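Local atomic coordinates of anti-H(O) lectin I (Ulex europaeus, PDB entry 1JXN), a protein that binds L-fucose as a calcium- and manganese-containing legume lectin and so recognises fucose-bearing glycans such as the H(O) blood-group antigen. Residues 3-8 against 232-237; 9-14 against 24-29; 30-35 against 226-231; 67-72 against 171-176. All blocks are in the same frame, centred on the assembly; numbering follows the deposited sequence.

Contact 1: residues 3-8 against 232-237. Unlike the reference sequence in segment 232-237: T236 (reference Asn), F237 (reference Leu).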
loop_
_atom_site.group_PDB
_atom_site.type_symbol
_atom_site.label_atom_id
_atom_site.label_comp_id
_atom_site.label_asym_id
_atom_site.label_seq_id
_atom_site.Cartn_x
_atom_site.Cartn_y
_atom_site.Cartn_z
ATOM N N ASP A 3 -5.863 -6.493 -6.316
ATOM C CA ASP A 3 -5.039 -7.461 -5.628
ATOM C C ASP A 3 -4.026 -6.661 -4.847
ATOM O O ASP A 3 -3.609 -5.585 -5.271
ATOM C CB ASP A 3 -4.340 -8.385 -6.625
ATOM C CG ASP A 3 -5.319 -9.191 -7.471
ATOM O OD1 ASP A 3 -4.865 -9.856 -8.420
ATOM O OD2 ASP A 3 -6.548 -9.161 -7.200
ATOM N N LEU A 4 -3.673 -7.156 -3.677
ATOM C CA LEU A 4 -2.703 -6.470 -2.847
ATOM C C LEU A 4 -2.016 -7.518 -2.003
ATOM O O LEU A 4 -2.596 -8.562 -1.695
ATOM C CB LEU A 4 -3.388 -5.442 -1.944
ATOM C CG LEU A 4 -2.605 -4.233 -1.407
ATOM C CD1 LEU A 4 -2.948 -4.039 0.039
ATOM C CD2 LEU A 4 -1.100 -4.369 -1.544
ATOM N N SER A 5 -0.744 -7.291 -1.734
ATOM C CA SER A 5 0.028 -8.194 -0.915
ATOM C C SER A 5 1.302 -7.496 -0.521
ATOM O O SER A 5 1.895 -6.749 -1.297
ATOM C CB SER A 5 0.320 -9.505 -1.656
ATOM O OG SER A 5 0.615 -9.284 -3.023
ATOM N N PHE A 6 1.677 -7.683 0.723
ATOM C CA PHE A 6 2.881 -7.080 1.235
ATOM C C PHE A 6 3.360 -7.965 2.357
ATOM O O PHE A 6 2.560 -8.529 3.118
ATOM C CB PHE A 6 2.598 -5.664 1.736
ATOM C CG PHE A 6 1.463 -5.572 2.733
ATOM C CD1 PHE A 6 1.658 -5.904 4.080
ATOM C CD2 PHE A 6 0.205 -5.128 2.336
ATOM C CE1 PHE A 6 0.629 -5.791 4.996
ATOM C CE2 PHE A 6 -0.833 -5.014 3.263
ATOM C CZ PHE A 6 -0.612 -5.348 4.592
ATOM N N LYS A 7 4.664 -8.119 2.453
ATOM C CA LYS A 7 5.202 -8.952 3.491
ATOM C C LYS A 7 6.247 -8.171 4.210
ATOM O O LYS A 7 7.037 -7.482 3.584
ATOM C CB LYS A 7 5.823 -10.218 2.904
ATOM C CG LYS A 7 6.454 -11.094 3.963
ATOM C CD LYS A 7 6.375 -12.558 3.610
ATOM C CE LYS A 7 7.464 -12.964 2.650
ATOM N NZ LYS A 7 7.279 -14.380 2.237
ATOM N N PHE A 8 6.189 -8.219 5.532
ATOM C CA PHE A 8 7.161 -7.563 6.387
ATOM C C PHE A 8 7.854 -8.733 7.088
ATOM O O PHE A 8 7.209 -9.515 7.782
ATOM C CB PHE A 8 6.493 -6.700 7.459
ATOM C CG PHE A 8 5.821 -5.450 6.950
ATOM C CD1 PHE A 8 6.387 -4.199 7.191
ATOM C CD2 PHE A 8 4.568 -5.509 6.341
ATOM C CE1 PHE A 8 5.711 -3.036 6.848
ATOM C CE2 PHE A 8 3.882 -4.354 5.991
ATOM C CZ PHE A 8 4.449 -3.115 6.245
ATOM N N TYR A 232 2.106 -10.815 6.864
ATOM C CA TYR A 232 1.856 -11.138 5.475
ATOM C C TYR A 232 0.395 -10.846 5.229
ATOM O O TYR A 232 -0.422 -10.932 6.139
ATOM C CB TYR A 232 2.146 -12.606 5.212
ATOM C CG TYR A 232 1.707 -13.071 3.847
ATOM C CD1 TYR A 232 2.474 -12.799 2.717
ATOM C CD2 TYR A 232 0.520 -13.786 3.683
ATOM C CE1 TYR A 232 2.068 -13.225 1.459
ATOM C CE2 TYR A 232 0.105 -14.215 2.438
ATOM C CZ TYR A 232 0.882 -13.933 1.331
ATOM O OH TYR A 232 0.474 -14.350 0.087
ATOM N N PHE A 233 0.071 -10.481 3.997
ATOM C CA PHE A 233 -1.294 -10.157 3.637
ATOM C C PHE A 233 -1.435 -10.195 2.136
ATOM O O PHE A 233 -0.507 -9.848 1.405
ATOM C CB PHE A 233 -1.640 -8.759 4.140
ATOM C CG PHE A 233 -3.074 -8.358 3.906
ATOM C CD1 PHE A 233 -4.067 -8.692 4.824
ATOM C CD2 PHE A 233 -3.428 -7.635 2.768
ATOM C CE1 PHE A 233 -5.378 -8.308 4.612
ATOM C CE2 PHE A 233 -4.730 -7.251 2.557
ATOM C CZ PHE A 233 -5.711 -7.587 3.473
ATOM N N THR A 234 -2.608 -10.611 1.678
ATOM C CA THR A 234 -2.896 -10.695 0.254
ATOM C C THR A 234 -4.409 -10.627 0.029
ATOM O O THR A 234 -5.161 -11.495 0.488
ATOM C CB THR A 234 -2.323 -11.994 -0.352
ATOM O OG1 THR A 234 -0.930 -12.080 -0.051
ATOM C CG2 THR A 234 -2.458 -12.002 -1.853
ATOM N N SER A 235 -4.849 -9.559 -0.627
ATOM C CA SER A 235 -6.254 -9.346 -0.940
ATOM C C SER A 235 -6.432 -9.668 -2.393
ATOM O O SER A 235 -5.461 -9.698 -3.141
ATOM C CB SER A 235 -6.620 -7.883 -0.748
ATOM O OG SER A 235 -6.563 -7.518 0.604
ATOM N N THR A 236 -7.670 -9.883 -2.810
ATOM C CA THR A 236 -7.929 -10.172 -4.203
ATOM C C THR A 236 -9.410 -10.324 -4.502
ATOM O O THR A 236 -10.114 -11.151 -3.915
ATOM C CB THR A 236 -7.172 -11.407 -4.680
ATOM O OG1 THR A 236 -7.358 -11.543 -6.086
ATOM C CG2 THR A 236 -7.667 -12.659 -3.972
ATOM N N PHE A 237 -9.891 -9.460 -5.382
ATOM C CA PHE A 237 -11.279 -9.486 -5.794
ATOM C C PHE A 237 -11.472 -10.551 -6.827
ATOM O O PHE A 237 -12.594 -10.998 -7.060
ATOM C CB PHE A 237 -11.650 -8.175 -6.445
ATOM C CG PHE A 237 -12.253 -7.202 -5.520
ATOM C CD1 PHE A 237 -13.576 -7.330 -5.141
ATOM C CD2 PHE A 237 -11.519 -6.122 -5.065
ATOM C CE1 PHE A 237 -14.158 -6.394 -4.327
ATOM C CE2 PHE A 237 -12.097 -5.174 -4.244
ATOM C CZ PHE A 237 -13.418 -5.306 -3.875
#
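F233 sets its CB over one face of the F6 ring, 3.9 Å from CB to the ring centroid, a CH-pi contact. The two ring planes are 19° apart but slid past each other, so they barely overlap. With CG of F6 held between its backbone N and carbonyl carbon (chi1 53°), the ring folds back across the strand onto F233. On the face carrying D3, S5 and K7, T236 OG1 donates to D3 OD2 over 2.8 Å, reaching it from above the carboxylate plane. CD of K7 lies 4.0 Å from Y232 CD1. Beneath these side chains L4 and S235 form a hydrogen-bonded antiparallel pair, S235 N to L4 O at 2.7 Å and L4 N to S235 O at 3.2 Å. L4, F233 and S235 rest on I55 of strand 44-56, and F6 stacks on Y51. Strand 67-78 flanks 232-236 on its other edge, while 3-8 pairs antiparallel with a strand of the second subunit, continuing the back sheet across the dimer interface.

Contact 2: residues 9-14 against 24-29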
loop_
_atom_site.group_PDB
_atom_site.type_symbol
_atom_site.label_atom_id
_atom_site.label_comp_id
_atom_site.label_asym_id
_atom_site.label_seq_id
_atom_site.Cartn_x
_atom_site.Cartn_y
_atom_site.Cartn_z
ATOM N N LYS A 9 9.145 -8.902 6.838
ATOM C CA LYS A 9 9.907 -9.969 7.480
ATOM C C LYS A 9 10.481 -9.437 8.784
ATOM O O LYS A 9 10.709 -10.173 9.743
ATOM C CB LYS A 9 11.062 -10.400 6.581
ATOM C CG LYS A 9 10.655 -10.822 5.179
ATOM C CD LYS A 9 11.390 -12.085 4.819
ATOM C CE LYS A 9 12.033 -12.024 3.452
ATOM N NZ LYS A 9 13.098 -10.973 3.340
ATOM N N ASN A 10 10.621 -8.120 8.806
ATOM C CA ASN A 10 11.204 -7.363 9.893
ATOM C C ASN A 10 10.343 -6.118 9.931
ATOM O O ASN A 10 9.324 -6.048 9.252
ATOM C CB ASN A 10 12.619 -6.955 9.454
ATOM C CG ASN A 10 13.666 -7.228 10.495
ATOM O OD1 ASN A 10 13.966 -6.367 11.337
ATOM N ND2 ASN A 10 14.286 -8.402 10.417
ATOM N N PHE A 11 10.777 -5.126 10.695
ATOM C CA PHE A 11 10.086 -3.854 10.802
ATOM C C PHE A 11 11.172 -2.827 11.113
ATOM O O PHE A 11 11.837 -2.920 12.142
ATOM C CB PHE A 11 9.050 -3.888 11.933
ATOM C CG PHE A 11 7.776 -4.606 11.583
ATOM C CD1 PHE A 11 7.615 -5.953 11.874
ATOM C CD2 PHE A 11 6.719 -3.927 10.989
ATOM C CE1 PHE A 11 6.419 -6.613 11.577
ATOM C CE2 PHE A 11 5.524 -4.576 10.691
ATOM C CZ PHE A 11 5.375 -5.920 10.986
ATOM N N SER A 12 11.395 -1.881 10.204
ATOM C CA SER A 12 12.415 -0.839 10.409
ATOM C C SER A 12 11.824 0.369 11.160
ATOM O O SER A 12 10.648 0.716 10.973
ATOM C CB SER A 12 12.991 -0.395 9.058
ATOM O OG SER A 12 11.961 -0.051 8.140
ATOM N N GLN A 13 12.620 1.007 12.012
ATOM C CA GLN A 13 12.120 2.147 12.779
ATOM C C GLN A 13 11.949 3.429 11.999
ATOM O O GLN A 13 11.547 4.449 12.569
ATOM C CB GLN A 13 13.024 2.469 13.935
ATOM C CG GLN A 13 13.187 1.410 14.953
ATOM C CD GLN A 13 14.079 1.921 16.017
ATOM O OE1 GLN A 13 13.673 2.783 16.799
ATOM N NE2 GLN A 13 15.336 1.497 15.998
ATOM N N ASN A 14 12.321 3.391 10.723
ATOM C CA ASN A 14 12.222 4.539 9.831
ATOM C C ASN A 14 11.180 4.200 8.772
ATOM O O ASN A 14 11.156 4.790 7.690
ATOM C CB ASN A 14 13.583 4.794 9.166
ATOM C CG ASN A 14 14.023 3.638 8.263
ATOM O OD1 ASN A 14 14.050 2.479 8.681
ATOM N ND2 ASN A 14 14.334 3.953 7.008
ATOM N N ALA A 24 1.852 2.593 20.169
ATOM C CA ALA A 24 2.344 1.461 19.367
ATOM C C ALA A 24 3.456 1.985 18.444
ATOM O O ALA A 24 3.388 3.126 17.977
ATOM C CB ALA A 24 1.216 0.868 18.537
ATOM N N SER A 25 4.479 1.170 18.194
ATOM C CA SER A 25 5.606 1.586 17.353
ATOM C C SER A 25 6.608 0.459 17.132
ATOM O O SER A 25 6.651 -0.510 17.897
ATOM C CB SER A 25 6.363 2.733 18.024
ATOM O OG SER A 25 7.100 2.261 19.152
ATOM N N VAL A 26 7.424 0.601 16.090
ATOM C CA VAL A 26 8.453 -0.389 15.802
ATOM C C VAL A 26 9.599 -0.083 16.758
ATOM O O VAL A 26 9.820 1.071 17.130
ATOM C CB VAL A 26 8.977 -0.292 14.360
ATOM C CG1 VAL A 26 10.021 -1.357 14.104
ATOM C CG2 VAL A 26 7.837 -0.402 13.367
ATOM N N ILE A 27 10.308 -1.114 17.187
ATOM C CA ILE A 27 11.416 -0.898 18.089
ATOM C C ILE A 27 12.736 -1.304 17.448
ATOM O O ILE A 27 12.771 -1.809 16.313
ATOM C CB ILE A 27 11.211 -1.612 19.456
ATOM C CG1 ILE A 27 11.064 -3.123 19.256
ATOM C CG2 ILE A 27 10.023 -0.991 20.197
ATOM C CD1 ILE A 27 10.847 -3.901 20.550
ATOM N N GLU A 28 13.812 -1.019 18.184
ATOM C CA GLU A 28 15.184 -1.290 17.777
ATOM C C GLU A 28 15.470 -2.745 17.430
ATOM O O GLU A 28 16.313 -3.041 16.569
ATOM C CB GLU A 28 16.145 -0.819 18.867
ATOM C CG GLU A 28 16.187 0.697 19.054
ATOM C CD GLU A 28 17.378 1.145 19.894
ATOM O OE1 GLU A 28 18.502 0.640 19.639
ATOM O OE2 GLU A 28 17.190 2.000 20.801
ATOM N N THR A 29 14.778 -3.655 18.108
ATOM C CA THR A 29 14.956 -5.074 17.844
ATOM C C THR A 29 14.152 -5.475 16.601
ATOM O O THR A 29 14.001 -6.667 16.303
ATOM C CB THR A 29 14.540 -5.904 19.061
ATOM O OG1 THR A 29 13.128 -5.787 19.260
ATOM C CG2 THR A 29 15.233 -5.381 20.311
#
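F11 and V26 meet where the loop following the first strand of the legume lectin sandwich passes the short strand 25-26. No hydrogen bond joins the two segments; the contact is made by van der Waals packing of side chains on each other and on backbone carbonyls. Just before F11 comes N10, a partly occupied N-glycosylation site, whose OD1 accepts a weak bond from the backbone N of F11. CB of F11 lies 3.5 Å from V26 CG1 and 4.0 Å from V26 CG2, and V26 CG1 also reaches the F11 carbonyl O. Beyond CB the F11 ring leads away from V26 to meet the F8 ring and pack on L18, while V26 also touches F20; F11 thus packs the loop on strand 18-22, and V26 packs 24-29 on the same strand. At S12 the backbone does the touching: S12 O lies 3.8 Å from V26 CG1, while its CB points away from 24-29 and the side chain packs on W209 of the second subunit. Q13 then reaches across to the turn after V26. Its chain is extended beyond CG (chi2 -179°), which carries the amide past I27 to E28. CG of Q13 lies 3.5 Å from I27 O. Farther out, the Q13 amide and E28 carboxylate planes are only 5° apart, although the two side chains run at a slant. Q13 NE2 sits 3.3 Å from E28 CG, on the glutamate stem.

Contact 3: residues 30-35 against 226-231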
loop_
_atom_site.group_PDB
_atom_site.type_symbol
_atom_site.label_atom_id
_atom_site.label_comp_id
_atom_site.label_asym_id
_atom_site.label_seq_id
_atom_site.Cartn_x
_atom_site.Cartn_y
_atom_site.Cartn_z
ATOM N N GLY A 30 13.673 -4.464 15.863
ATOM C CA GLY A 30 12.910 -4.690 14.646
ATOM C C GLY A 30 11.537 -5.281 14.881
ATOM O O GLY A 30 10.919 -5.798 13.956
ATOM N N VAL A 31 11.062 -5.197 16.120
ATOM C CA VAL A 31 9.748 -5.737 16.487
ATOM C C VAL A 31 8.630 -4.673 16.479
ATOM O O VAL A 31 8.836 -3.531 16.902
ATOM C CB VAL A 31 9.806 -6.440 17.893
ATOM C CG1 VAL A 31 8.420 -6.836 18.363
ATOM C CG2 VAL A 31 10.673 -7.680 17.824
ATOM N N LEU A 32 7.462 -5.043 15.961
ATOM C CA LEU A 32 6.322 -4.130 15.947
ATOM C C LEU A 32 5.619 -4.240 17.309
ATOM O O LEU A 32 4.902 -5.197 17.559
ATOM C CB LEU A 32 5.345 -4.481 14.809
ATOM C CG LEU A 32 4.015 -3.703 14.796
ATOM C CD1 LEU A 32 4.280 -2.224 14.781
ATOM C CD2 LEU A 32 3.147 -4.101 13.631
ATOM N N GLN A 33 5.856 -3.279 18.195
ATOM C CA GLN A 33 5.234 -3.288 19.512
ATOM C C GLN A 33 3.916 -2.523 19.496
ATOM O O GLN A 33 3.886 -1.338 19.187
ATOM C CB GLN A 33 6.172 -2.687 20.544
ATOM C CG GLN A 33 5.549 -2.529 21.912
ATOM C CD GLN A 33 6.483 -1.870 22.889
ATOM O OE1 GLN A 33 7.476 -2.462 23.307
ATOM N NE2 GLN A 33 6.176 -0.631 23.260
ATOM N N LEU A 34 2.840 -3.203 19.890
ATOM C CA LEU A 34 1.487 -2.639 19.882
ATOM C C LEU A 34 1.052 -1.815 21.082
ATOM O O LEU A 34 0.130 -1.004 20.976
ATOM C CB LEU A 34 0.470 -3.750 19.623
ATOM C CG LEU A 34 0.697 -4.480 18.299
ATOM C CD1 LEU A 34 -0.154 -5.746 18.245
ATOM C CD2 LEU A 34 0.410 -3.532 17.145
ATOM N N ASN A 35 1.680 -2.046 22.229
ATOM C CA ASN A 35 1.355 -1.291 23.442
ATOM C C ASN A 35 2.566 -1.215 24.378
ATOM O O ASN A 35 3.352 -2.159 24.486
ATOM C CB ASN A 35 0.154 -1.911 24.173
ATOM C CG ASN A 35 0.483 -3.252 24.805
ATOM O OD1 ASN A 35 0.747 -4.251 24.117
ATOM N ND2 ASN A 35 0.528 -3.264 26.132
ATOM N N HIS A 226 2.343 -6.672 23.895
ATOM C CA HIS A 226 1.983 -7.580 22.820
ATOM C C HIS A 226 2.679 -7.080 21.562
ATOM O O HIS A 226 2.441 -5.953 21.134
ATOM C CB HIS A 226 0.462 -7.557 22.655
ATOM C CG HIS A 226 -0.281 -7.639 23.957
ATOM N ND1 HIS A 226 -0.536 -6.531 24.737
ATOM C CD2 HIS A 226 -0.773 -8.698 24.640
ATOM C CE1 HIS A 226 -1.142 -6.902 25.849
ATOM N NE2 HIS A 226 -1.299 -8.214 25.814
ATOM N N GLU A 227 3.528 -7.913 20.964
ATOM C CA GLU A 227 4.266 -7.496 19.776
ATOM C C GLU A 227 4.347 -8.452 18.587
ATOM O O GLU A 227 4.592 -9.657 18.740
ATOM C CB GLU A 227 5.665 -7.014 20.168
ATOM C CG GLU A 227 6.311 -7.713 21.363
ATOM C CD GLU A 227 6.952 -6.732 22.341
ATOM O OE1 GLU A 227 7.937 -7.095 23.016
ATOM O OE2 GLU A 227 6.454 -5.592 22.451
ATOM N N VAL A 228 4.161 -7.878 17.397
ATOM C CA VAL A 228 4.193 -8.590 16.117
ATOM C C VAL A 228 5.633 -8.796 15.610
ATOM O O VAL A 228 6.437 -7.862 15.570
ATOM C CB VAL A 228 3.349 -7.830 15.062
ATOM C CG1 VAL A 228 3.292 -8.599 13.749
ATOM C CG2 VAL A 228 1.948 -7.578 15.602
ATOM N N LEU A 229 5.921 -10.023 15.190
ATOM C CA LEU A 229 7.238 -10.431 14.710
ATOM C C LEU A 229 7.427 -10.317 13.196
ATOM O O LEU A 229 8.551 -10.215 12.700
ATOM C CB LEU A 229 7.513 -11.860 15.155
ATOM C CG LEU A 229 8.974 -12.203 15.362
ATOM C CD1 LEU A 229 9.510 -11.360 16.491
ATOM C CD2 LEU A 229 9.117 -13.670 15.670
ATOM N N ASN A 230 6.319 -10.335 12.468
ATOM C CA ASN A 230 6.330 -10.229 11.014
ATOM C C ASN A 230 4.876 -10.136 10.567
ATOM O O ASN A 230 3.973 -10.182 11.397
ATOM C CB ASN A 230 7.009 -11.457 10.396
ATOM C CG ASN A 230 6.334 -12.743 10.794
ATOM O OD1 ASN A 230 6.747 -13.402 11.732
ATOM N ND2 ASN A 230 5.258 -13.089 10.088
ATOM N N TRP A 231 4.642 -10.042 9.264
ATOM C CA TRP A 231 3.277 -9.920 8.760
ATOM C C TRP A 231 3.196 -10.179 7.264
ATOM O O TRP A 231 4.091 -9.820 6.496
ATOM C CB TRP A 231 2.738 -8.518 9.072
ATOM C CG TRP A 231 1.286 -8.253 8.699
ATOM C CD1 TRP A 231 0.329 -9.180 8.373
ATOM C CD2 TRP A 231 0.625 -6.973 8.694
ATOM N NE1 TRP A 231 -0.880 -8.559 8.177
ATOM C CE2 TRP A 231 -0.733 -7.209 8.368
ATOM C CE3 TRP A 231 1.044 -5.654 8.941
ATOM C CZ2 TRP A 231 -1.671 -6.175 8.282
ATOM C CZ3 TRP A 231 0.118 -4.629 8.860
ATOM C CH2 TRP A 231 -1.227 -4.894 8.532
HETATM O O HOH W 1 10.648 -8.669 12.769
#
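L32 and V228 lie side by side with their CB atoms 3.9 Å apart, at the apolar centre of an antiparallel strand pair in the legume lectin sandwich. CD1 of L34 slants in to V228 CG2 at 3.8 Å. L34 and V228 both pack on F214 of the opposing sheet, and L32 and L34 on A49. On the other side of the strands V31 and E227 cross at about a right angle, V31 CG1 against E227 CB, and V31 CG2 touches L229 CD1. The backbones are joined by paired bonds between L32 and V228, with V228 N 2.8 Å from L32 O, and by L34 N to H226 O. Outward, Q33 and E227 run alongside each other with amide and carboxylate planes nearly coplanar; E227 OE2 lies against Q33 CG at 3.2 Å and is hydrogen-bonded to T225 OG1. At the polar edge the H226 side chain lies about 10 Å from both the bound calcium ion and the bound methyl alpha-L-fucopyranoside. There N35 OD1 is gripped twice: H226 N donates over 2.9 Å, while H226 ND1 donates over 2.7 Å, with the oxygen near the imidazole plane but ND1 standing above the amide carbonyl plane.

Contact 4: residues 67-72 against 171-176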
loop_
_atom_site.group_PDB
_atom_site.type_symbol
_atom_site.label_atom_id
_atom_site.label_comp_id
_atom_site.label_asym_id
_atom_site.label_seq_id
_atom_site.Cartn_x
_atom_site.Cartn_y
_atom_site.Cartn_z
ATOM N N SER A 67 -11.426 -11.831 -1.304
ATOM C CA SER A 67 -10.992 -12.830 -0.349
ATOM C C SER A 67 -9.604 -12.423 0.117
ATOM O O SER A 67 -8.885 -11.737 -0.599
ATOM C CB SER A 67 -10.942 -14.198 -1.004
ATOM O OG SER A 67 -12.199 -14.490 -1.565
ATOM N N PHE A 68 -9.231 -12.809 1.323
ATOM C CA PHE A 68 -7.918 -12.428 1.816
ATOM C C PHE A 68 -7.314 -13.401 2.814
ATOM O O PHE A 68 -8.011 -14.220 3.428
ATOM C CB PHE A 68 -7.953 -11.010 2.420
ATOM C CG PHE A 68 -8.618 -10.920 3.783
ATOM C CD1 PHE A 68 -9.914 -10.418 3.904
ATOM C CD2 PHE A 68 -7.934 -11.294 4.941
ATOM C CE1 PHE A 68 -10.515 -10.289 5.159
ATOM C CE2 PHE A 68 -8.519 -11.173 6.181
ATOM C CZ PHE A 68 -9.814 -10.666 6.295
ATOM N N ILE A 69 -6.005 -13.304 2.958
ATOM C CA ILE A 69 -5.287 -14.134 3.888
ATOM C C ILE A 69 -4.164 -13.293 4.454
ATOM O O ILE A 69 -3.582 -12.448 3.764
ATOM C CB ILE A 69 -4.738 -15.405 3.221
ATOM C CG1 ILE A 69 -3.944 -16.228 4.239
ATOM C CG2 ILE A 69 -3.896 -15.046 2.020
ATOM C CD1 ILE A 69 -3.356 -17.496 3.665
ATOM N N THR A 70 -3.922 -13.472 5.738
ATOM C CA THR A 70 -2.878 -12.738 6.407
ATOM C C THR A 70 -2.295 -13.627 7.469
ATOM O O THR A 70 -3.005 -14.428 8.083
ATOM C CB THR A 70 -3.412 -11.436 7.036
ATOM O OG1 THR A 70 -2.403 -10.848 7.863
ATOM C CG2 THR A 70 -4.650 -11.693 7.853
ATOM N N SER A 71 -0.987 -13.531 7.641
ATOM C CA SER A 71 -0.304 -14.324 8.634
ATOM C C SER A 71 0.723 -13.486 9.350
ATOM O O SER A 71 1.312 -12.571 8.769
ATOM C CB SER A 71 0.350 -15.537 7.993
ATOM O OG SER A 71 0.911 -15.221 6.736
ATOM N N PHE A 72 0.904 -13.781 10.628
ATOM C CA PHE A 72 1.859 -13.063 11.437
ATOM C C PHE A 72 2.194 -13.861 12.676
ATOM O O PHE A 72 1.382 -14.659 13.147
ATOM C CB PHE A 72 1.289 -11.699 11.845
ATOM C CG PHE A 72 -0.023 -11.777 12.604
ATOM C CD1 PHE A 72 -0.058 -11.583 13.989
ATOM C CD2 PHE A 72 -1.226 -12.015 11.929
ATOM C CE1 PHE A 72 -1.268 -11.625 14.682
ATOM C CE2 PHE A 72 -2.439 -12.057 12.615
ATOM C CZ PHE A 72 -2.461 -11.860 13.991
ATOM N N GLU A 171 -2.900 -17.245 11.408
ATOM C CA GLU A 171 -3.246 -17.186 9.997
ATOM C C GLU A 171 -4.751 -17.039 9.905
ATOM O O GLU A 171 -5.514 -17.856 10.447
ATOM C CB GLU A 171 -2.813 -18.429 9.229
ATOM C CG GLU A 171 -3.098 -18.293 7.723
ATOM C CD GLU A 171 -2.886 -19.580 6.948
ATOM O OE1 GLU A 171 -3.308 -19.637 5.775
ATOM O OE2 GLU A 171 -2.299 -20.540 7.501
ATOM N N ILE A 172 -5.169 -16.012 9.183
ATOM C CA ILE A 172 -6.577 -15.710 9.024
ATOM C C ILE A 172 -6.879 -15.785 7.546
ATOM O O ILE A 172 -6.079 -15.351 6.717
ATOM C CB ILE A 172 -6.876 -14.285 9.556
ATOM C CG1 ILE A 172 -6.535 -14.210 11.042
ATOM C CG2 ILE A 172 -8.328 -13.893 9.316
ATOM C CD1 ILE A 172 -5.644 -13.031 11.401
ATOM N N ILE A 173 -7.988 -16.416 7.206
ATOM C CA ILE A 173 -8.367 -16.486 5.815
ATOM C C ILE A 173 -9.846 -16.173 5.742
ATOM O O ILE A 173 -10.619 -16.644 6.558
ATOM C CB ILE A 173 -7.994 -17.869 5.135
ATOM C CG1 ILE A 173 -9.199 -18.805 5.017
ATOM C CG2 ILE A 173 -6.860 -18.561 5.887
ATOM C CD1 ILE A 173 -9.829 -18.801 3.627
ATOM N N TYR A 174 -10.197 -15.245 4.867
ATOM C CA TYR A 174 -11.583 -14.872 4.670
ATOM C C TYR A 174 -11.958 -15.293 3.262
ATOM O O TYR A 174 -11.449 -14.751 2.289
ATOM C CB TYR A 174 -11.806 -13.368 4.831
ATOM C CG TYR A 174 -13.236 -12.962 4.519
ATOM C CD1 TYR A 174 -14.253 -13.154 5.465
ATOM C CD2 TYR A 174 -13.585 -12.455 3.251
ATOM C CE1 TYR A 174 -15.579 -12.880 5.160
ATOM C CE2 TYR A 174 -14.911 -12.176 2.927
ATOM C CZ TYR A 174 -15.907 -12.396 3.890
ATOM O OH TYR A 174 -17.238 -12.222 3.570
ATOM N N GLU A 175 -12.843 -16.274 3.163
ATOM C CA GLU A 175 -13.300 -16.794 1.887
ATOM C C GLU A 175 -14.530 -15.984 1.499
ATOM O O GLU A 175 -15.597 -16.139 2.089
ATOM C CB GLU A 175 -13.645 -18.273 2.051
ATOM C CG GLU A 175 -12.971 -19.185 1.052
ATOM C CD GLU A 175 -13.923 -19.680 -0.038
ATOM O OE1 GLU A 175 -14.895 -18.954 -0.374
ATOM O OE2 GLU A 175 -13.688 -20.801 -0.570
ATOM N N ALA A 176 -14.370 -15.125 0.503
ATOM C CA ALA A 176 -15.450 -14.257 0.046
ATOM C C ALA A 176 -16.767 -14.897 -0.403
ATOM O O ALA A 176 -17.845 -14.381 -0.098
ATOM C CB ALA A 176 -14.939 -13.337 -1.047
#
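F68 leans across to Y174, and its CB leaves the strand on the same face as T70, I172 and Y174. A chi1 of 75° swings the ring back above its own backbone and tips it over the neighbouring strand. F68 CG is 4.2 Å from Y174 CB, F68 CD1 comes closer, and F68 CE1 reaches it at 3.4 Å. CZ also faces this CB, while F68 CE2 on the other flank touches I172 CG2 at 4.2 Å. Y174 CB thus sits over one face of the F68 ring, offset toward the rim, in a CH-pi contact; the two rings are near parallel (20°) but slid apart. Next along this face T70 CG2 packs on I172 CB, and I172 CD1 pokes at the edge of the F72 ring, 3.6 Å from F72 CE2. On the opposite face I69 CG1 meets I173 CG2 at 4.1 Å. The backbones are closely bonded: Y174 N to F68 O is 2.8 Å and nearly straight at 170°, and I172 N to T70 O is equally straight. At the end of the pairing A176 N donates to S67 OG over 3.1 Å. The hydroxyl of T70 is hydrogen-bonded to Y232 O and W231 NE1 of strand 224-236. Here two neighbouring antiparallel strands of one sheet pack F68, T70 and I172 on F91 of the facing sheet, within the legume lectin beta-sandwich.

In the fold
All four contacts reach the same antiparallel sheet of the lectin sandwich. Strand 224-236 links three of them: its later part pairs with 3-8 in contact 1, its earlier part with 32-33 in contact 3, and its neighbour 67-78 carries contact 4. Contacts 1 and 4 are close, centres about 9 Å apart, as are contacts 2 and 3, at about 8 Å, whose strands 25-26 and 32-33 pair directly. The centres of contacts 1 and 3 are about 19 Å apart. Along the chain contact 1 encloses the other three, joining regions near the two chain ends, with contact 4 nested inside contact 3. Contacts 1 and 2 also reach the second subunit, so strand 3-8 and the loop that follows it both take part in the dimer.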